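Local structure of alpha-glucosidase (5HQA) at residues Ser98-Ala103 with Gly109-Val114; Ile269-His274 with Leu497-Leu502. The protein hydrolyses alpha-glucosidic linkages as a glycoside hydrolase of family 97 with a calcium-containing active site, and here holds acarbose. All blocks are in the same frame, centred on the assembly; numbering follows the deposited sequence.

Contact 1. Residues Ser98-Ala103 with Gly109-Val114; sequences SVRFKA and GFRYEV. With FMT (formic acid), chain I.
G109 pairs with K102 in a beta hairpin of strands 95-104 and 107-114, within the large antiparallel sheet of the GH97 N-terminal domain. The pair is hydrogen-bonded: G109 N donates to K102 O and K102 N to G109 O, the latter at 2.8 Å. F110 comes next, opposite F101 in a non-hydrogen-bonded pair. Its CB sits over one face of the F101 ring, 3.9 Å from the centroid, a CH-pi contact. A chi1 of 64° turns the F110 ring away from strand 95-104, toward Y23; the two phenyl planes are 30° apart and slid so far that they barely overlap. R111 pairs with R100 through two backbone bonds, and its guanidinium turns along its own strand to E113. On the F110 face again, Y112 lies beside V99, Y112 CD2 being 3.8 Å from V99 CG2, while its hydroxyl bonds T130 and the backbone N of G39. E113 pairs with S98, and its carboxylate draws both arginines together on the other face. E113 OE2 takes NE and NH2 of R111. It also accepts from R100 NE, 2.7 Å from E113 OE2. The gathered negative charge probably offsets the closeness of the guanidiniums; R100 also forms a salt bridge to E82, through NH1, and its NH2 donates to a formic acid, probably from the crystallisation liquor. R100 NH2 completes the side-on grip, 3.0 Å from E113 OE1 on its syn lone pair.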
# COMPACT_ATOMS: atom_id res chain seq x y z
N SER A 98 0.75 -24.28 18.06
CA SER A 98 1.81 -23.42 18.52
C SER A 98 1.57 -22.01 18.00
O SER A 98 0.89 -21.80 17.00
CB SER A 98 3.18 -23.93 18.05
OG SER A 98 3.46 -25.20 18.63
N VAL A 99 2.12 -21.03 18.72
CA VAL A 99 2.16 -19.66 18.25
C VAL A 99 3.61 -19.22 18.24
O VAL A 99 4.33 -19.40 19.24
CB VAL A 99 1.29 -18.72 19.11
CG1 VAL A 99 1.28 -17.33 18.51
CG2 VAL A 99 -0.14 -19.23 19.15
N ARG A 100 4.06 -18.68 17.11
CA ARG A 100 5.43 -18.20 16.96
C ARG A 100 5.39 -16.69 17.08
O ARG A 100 4.63 -16.03 16.36
CB ARG A 100 6.01 -18.63 15.61
CG ARG A 100 7.48 -18.25 15.40
CD ARG A 100 7.98 -18.74 14.03
NE ARG A 100 7.78 -20.18 13.88
CZ ARG A 100 8.65 -21.11 14.24
NH1 ARG A 100 9.84 -20.79 14.76
NH2 ARG A 100 8.33 -22.39 14.08
N PHE A 101 6.18 -16.13 18.00
CA PHE A 101 6.29 -14.69 18.21
C PHE A 101 7.67 -14.22 17.79
O PHE A 101 8.68 -14.84 18.17
CB PHE A 101 6.07 -14.31 19.67
CG PHE A 101 4.69 -14.58 20.17
CD1 PHE A 101 3.75 -13.56 20.27
CD2 PHE A 101 4.33 -15.86 20.56
CE1 PHE A 101 2.48 -13.81 20.74
CE2 PHE A 101 3.05 -16.11 21.04
CZ PHE A 101 2.13 -15.08 21.12
N LYS A 102 7.74 -13.12 17.04
CA LYS A 102 8.99 -12.47 16.70
C LYS A 102 8.95 -11.05 17.26
O LYS A 102 8.03 -10.29 16.95
CB LYS A 102 9.23 -12.45 15.19
CG LYS A 102 9.46 -13.82 14.58
CD LYS A 102 9.74 -13.73 13.09
CE LYS A 102 10.19 -15.05 12.51
NZ LYS A 102 10.66 -14.88 11.10
N ALA A 103 9.92 -10.71 18.10
CA ALA A 103 9.96 -9.41 18.76
C ALA A 103 11.11 -8.60 18.17
O ALA A 103 12.28 -8.97 18.34
CB ALA A 103 10.11 -9.57 20.27
N GLY A 109 5.49 -9.56 15.67
CA GLY A 109 4.66 -10.35 14.78
C GLY A 109 4.41 -11.70 15.41
O GLY A 109 5.29 -12.25 16.09
N PHE A 110 3.21 -12.23 15.21
CA PHE A 110 2.96 -13.60 15.66
C PHE A 110 2.03 -14.32 14.69
O PHE A 110 1.23 -13.70 13.98
CB PHE A 110 2.40 -13.66 17.10
CG PHE A 110 1.04 -13.02 17.29
CD1 PHE A 110 -0.12 -13.76 17.15
CD2 PHE A 110 0.94 -11.68 17.64
CE1 PHE A 110 -1.37 -13.18 17.33
CE2 PHE A 110 -0.31 -11.08 17.83
CZ PHE A 110 -1.47 -11.84 17.67
N ARG A 111 2.16 -15.65 14.65
CA ARG A 111 1.27 -16.45 13.82
C ARG A 111 1.05 -17.79 14.50
O ARG A 111 1.85 -18.24 15.32
CB ARG A 111 1.83 -16.67 12.41
CG ARG A 111 2.98 -17.66 12.36
CD ARG A 111 3.39 -17.94 10.93
NE ARG A 111 4.44 -18.96 10.88
CZ ARG A 111 5.14 -19.24 9.79
NH1 ARG A 111 4.91 -18.58 8.66
NH2 ARG A 111 6.08 -20.18 9.83
N TYR A 112 -0.07 -18.41 14.17
CA TYR A 112 -0.38 -19.75 14.65
C TYR A 112 0.22 -20.77 13.70
O TYR A 112 0.22 -20.57 12.48
CB TYR A 112 -1.88 -19.98 14.71
CG TYR A 112 -2.69 -19.06 15.59
CD1 TYR A 112 -3.02 -17.77 15.17
CD2 TYR A 112 -3.18 -19.50 16.82
CE1 TYR A 112 -3.82 -16.94 15.97
CE2 TYR A 112 -3.96 -18.69 17.61
CZ TYR A 112 -4.28 -17.41 17.18
OH TYR A 112 -5.07 -16.62 17.99
N GLU A 113 0.70 -21.87 14.26
CA GLU A 113 1.16 -23.01 13.48
C GLU A 113 0.45 -24.23 14.04
O GLU A 113 0.74 -24.67 15.16
CB GLU A 113 2.69 -23.13 13.53
CG GLU A 113 3.36 -21.91 12.91
CD GLU A 113 4.88 -21.89 13.04
OE1 GLU A 113 5.46 -22.88 13.55
OE2 GLU A 113 5.49 -20.86 12.65
N VAL A 114 -0.52 -24.74 13.29
CA VAL A 114 -1.33 -25.87 13.71
C VAL A 114 -0.78 -27.11 13.02
O VAL A 114 -0.88 -27.21 11.78
CB VAL A 114 -2.82 -25.66 13.39
CG1 VAL A 114 -3.62 -26.86 13.89
CG2 VAL A 114 -3.31 -24.39 14.04
C FMT I . 11.13 -23.78 16.38
O1 FMT I . 9.94 -24.10 16.38
O2 FMT I . 11.80 -23.59 15.36

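Contact 2. Residues Ile269-His274 with Leu497-Leu502. With AC1 (4,6-dideoxy-4-{[(1S,4R,5S,6S)-4,5,6-trihydroxy-3-(hydroxymethyl)cyclohex-2-en-1-yl]amino}-alpha-D-glucopyranose), chain B.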
# COMPACT_ATOMS: atom_id res chain seq x y z
N ILE A 269 -3.04 7.82 -20.78
CA ILE A 269 -4.38 8.21 -21.21
C ILE A 269 -5.30 7.71 -20.11
O ILE A 269 -5.59 6.51 -20.01
CB ILE A 269 -4.73 7.63 -22.58
CG1 ILE A 269 -3.80 8.21 -23.64
CG2 ILE A 269 -6.19 7.91 -22.93
CD1 ILE A 269 -3.88 7.52 -25.00
N TRP A 270 -5.69 8.63 -19.23
CA TRP A 270 -6.23 8.26 -17.92
C TRP A 270 -7.01 9.41 -17.30
O TRP A 270 -8.23 9.36 -17.19
CB TRP A 270 -5.10 7.80 -16.99
CG TRP A 270 -5.63 7.43 -15.65
CD1 TRP A 270 -6.37 6.32 -15.33
CD2 TRP A 270 -5.52 8.19 -14.43
NE1 TRP A 270 -6.71 6.35 -14.00
CE2 TRP A 270 -6.21 7.49 -13.43
CE3 TRP A 270 -4.90 9.41 -14.11
CZ2 TRP A 270 -6.30 7.95 -12.11
CZ3 TRP A 270 -4.99 9.87 -12.80
CH2 TRP A 270 -5.69 9.14 -11.82
N TRP A 271 -6.30 10.47 -16.89
CA TRP A 271 -6.94 11.59 -16.20
C TRP A 271 -8.02 12.24 -17.06
O TRP A 271 -9.04 12.69 -16.54
CB TRP A 271 -5.87 12.61 -15.83
CG TRP A 271 -6.29 13.78 -14.98
CD1 TRP A 271 -6.26 15.11 -15.33
CD2 TRP A 271 -6.72 13.75 -13.61
NE1 TRP A 271 -6.66 15.89 -14.28
CE2 TRP A 271 -6.95 15.08 -13.21
CE3 TRP A 271 -6.94 12.71 -12.69
CZ2 TRP A 271 -7.39 15.41 -11.93
CZ3 TRP A 271 -7.37 13.04 -11.41
CH2 TRP A 271 -7.59 14.38 -11.04
N GLY A 272 -7.80 12.30 -18.38
CA GLY A 272 -8.81 12.87 -19.26
C GLY A 272 -10.16 12.20 -19.13
O GLY A 272 -11.20 12.85 -19.24
N MET A 273 -10.17 10.88 -18.91
CA MET A 273 -11.45 10.22 -18.67
C MET A 273 -12.02 10.61 -17.31
O MET A 273 -13.24 10.78 -17.17
CB MET A 273 -11.31 8.69 -18.77
CG MET A 273 -11.28 8.17 -20.21
SD MET A 273 -9.60 8.17 -20.88
CE MET A 273 -8.92 6.71 -20.08
N HIS A 274 -11.17 10.76 -16.30
CA HIS A 274 -11.67 11.12 -14.97
C HIS A 274 -12.21 12.55 -14.92
O HIS A 274 -13.13 12.82 -14.15
CB HIS A 274 -10.57 10.92 -13.92
CG HIS A 274 -10.36 9.49 -13.58
ND1 HIS A 274 -11.10 8.84 -12.62
CD2 HIS A 274 -9.54 8.56 -14.13
CE1 HIS A 274 -10.72 7.58 -12.56
NE2 HIS A 274 -9.78 7.38 -13.47
N LEU A 497 -4.88 22.51 -11.42
CA LEU A 497 -5.79 22.30 -10.30
C LEU A 497 -7.11 23.03 -10.48
O LEU A 497 -7.93 23.04 -9.56
CB LEU A 497 -5.12 22.77 -9.00
CG LEU A 497 -3.76 22.16 -8.70
CD1 LEU A 497 -3.06 22.98 -7.65
CD2 LEU A 497 -3.94 20.73 -8.21
N SER A 498 -7.33 23.65 -11.65
CA SER A 498 -8.40 24.61 -11.85
C SER A 498 -9.51 24.12 -12.78
O SER A 498 -10.39 24.91 -13.12
CB SER A 498 -7.84 25.93 -12.41
OG SER A 498 -6.85 26.48 -11.56
N PHE A 499 -9.48 22.85 -13.19
CA PHE A 499 -10.40 22.38 -14.23
C PHE A 499 -11.86 22.44 -13.81
O PHE A 499 -12.75 22.47 -14.67
CB PHE A 499 -10.04 20.94 -14.65
CG PHE A 499 -9.87 20.00 -13.49
CD1 PHE A 499 -8.64 19.86 -12.85
CD2 PHE A 499 -10.94 19.25 -13.03
CE1 PHE A 499 -8.49 19.00 -11.76
CE2 PHE A 499 -10.80 18.38 -11.95
CZ PHE A 499 -9.56 18.26 -11.32
N ASN A 500 -12.14 22.47 -12.50
CA ASN A 500 -13.49 22.63 -11.99
C ASN A 500 -13.66 23.96 -11.26
O ASN A 500 -14.67 24.16 -10.57
CB ASN A 500 -13.85 21.48 -11.05
CG ASN A 500 -14.29 20.23 -11.79
OD1 ASN A 500 -14.92 20.31 -12.85
ND2 ASN A 500 -13.99 19.06 -11.22
N GLY A 501 -12.71 24.87 -11.39
CA GLY A 501 -12.73 26.09 -10.59
C GLY A 501 -11.92 25.94 -9.31
O GLY A 501 -11.76 24.85 -8.75
N LEU A 502 -11.40 27.07 -8.84
CA LEU A 502 -10.62 27.11 -7.60
C LEU A 502 -11.57 27.24 -6.41
O LEU A 502 -12.79 27.11 -6.53
CB LEU A 502 -9.59 28.23 -7.65
CG LEU A 502 -8.44 27.99 -8.63
CD1 LEU A 502 -7.44 29.14 -8.58
CD2 LEU A 502 -7.75 26.66 -8.33
C1 AC1 B . -15.62 3.81 -8.59
O2 AC1 B . -14.95 3.14 -6.39
C2 AC1 B . -14.58 3.05 -7.78
C4A AC1 B . -9.29 3.55 -13.19
C3 AC1 B . -13.19 3.58 -8.01
O3 AC1 B . -12.24 2.89 -7.18
C4 AC1 B . -12.84 3.46 -9.47
N4A AC1 B . -11.39 3.68 -9.76
C5 AC1 B . -13.72 4.54 -10.08
O5 AC1 B . -15.13 4.08 -9.99
C6 AC1 B . -13.42 4.87 -11.50
C1B AC1 B . -10.74 2.63 -10.63
C2B AC1 B . -9.11 2.95 -10.79
O2B AC1 B . -8.58 3.17 -9.49
C3B AC1 B . -8.89 4.02 -11.68
O3B AC1 B . -7.51 4.45 -11.72
O4 AC1 B . -9.20 4.64 -14.09
C5B AC1 B . -10.61 2.97 -13.28
C7B AC1 B . -11.34 2.47 -11.91
C6B AC1 B . -11.00 2.30 -14.61
O6B AC1 B . -10.31 1.10 -14.70
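O4 of the acarbose unit AC1 is gripped by two side chains of segment 269-274: H274 NE2 donates to it at 2.9 Å, and W270 NE1 adds a weak bond. The indole N-H is shared, since W270 NE1 also donates to O3B of AC1 at 3.1 Å; O4 and O3B are neighbouring hydroxyls of the unsaturated cyclitol. Both rings present their edges to O4, and H274 CD2 lies 3.5 Å above the W270 plane near its rim, so the imidazole and indole pack against each other as they reach the cyclitol ring. On its far nitrogen, H274 ND1 is bonded to W465 NE1, a second-shell bond that would hold the imidazole's rotation. AC1 is also hydrogen-bonded to E311, E358, K386, H436, R152 and E154.

W271, between these two ligand-binding residues, turns instead toward the loop 497-502. With CG anti to the backbone N (chi1 -174°), the indole extends toward the loop and its six-membered ring turns an edge to the face of F499, an offset edge-to-face pair with planes at 90° and centroids 5.7 Å apart. W271 CZ2 does the touching, 3.6 Å from F499 CZ. F499 stands in a type I turn from S498 to G501, closed by G501 N to S498 O at 2.9 Å. No hydrogen bond joins the two segments; the contact is this one aromatic pair, and the W271 side chain also lies about 5 Å from that of the calcium ligand E461.

In the TIM-barrel domain, W270 occupies the N-cap position of the short helix 271-274, which follows strand 264-269, flanked in the parallel sheet by strands 307-310 and 527-529. W271 and H274 rest on A464 of helix 462-465, while the F499 turn belongs to the loop between helices 482-485 and 513-522.

In the fold
Contact 1 closes along the chain before contact 2 opens, and they lie on opposite sides of the molecule's centre, with centres 48 Å apart and nearest atoms about 34 Å apart. They share no sheet. Contact 1 is a local hairpin in the N-terminal domain, whereas contact 2 brings together segments more than 220 residues apart, at the start and late in the barrel sequence. Only contact 2 touches the acarbose pocket. The N-terminal part still takes part in that site: E154, which like contact 1 belongs to the N-terminal region, binds calcium together with E437, E455 and E461 of the barrel region, consistent with an active site shared by the two parts.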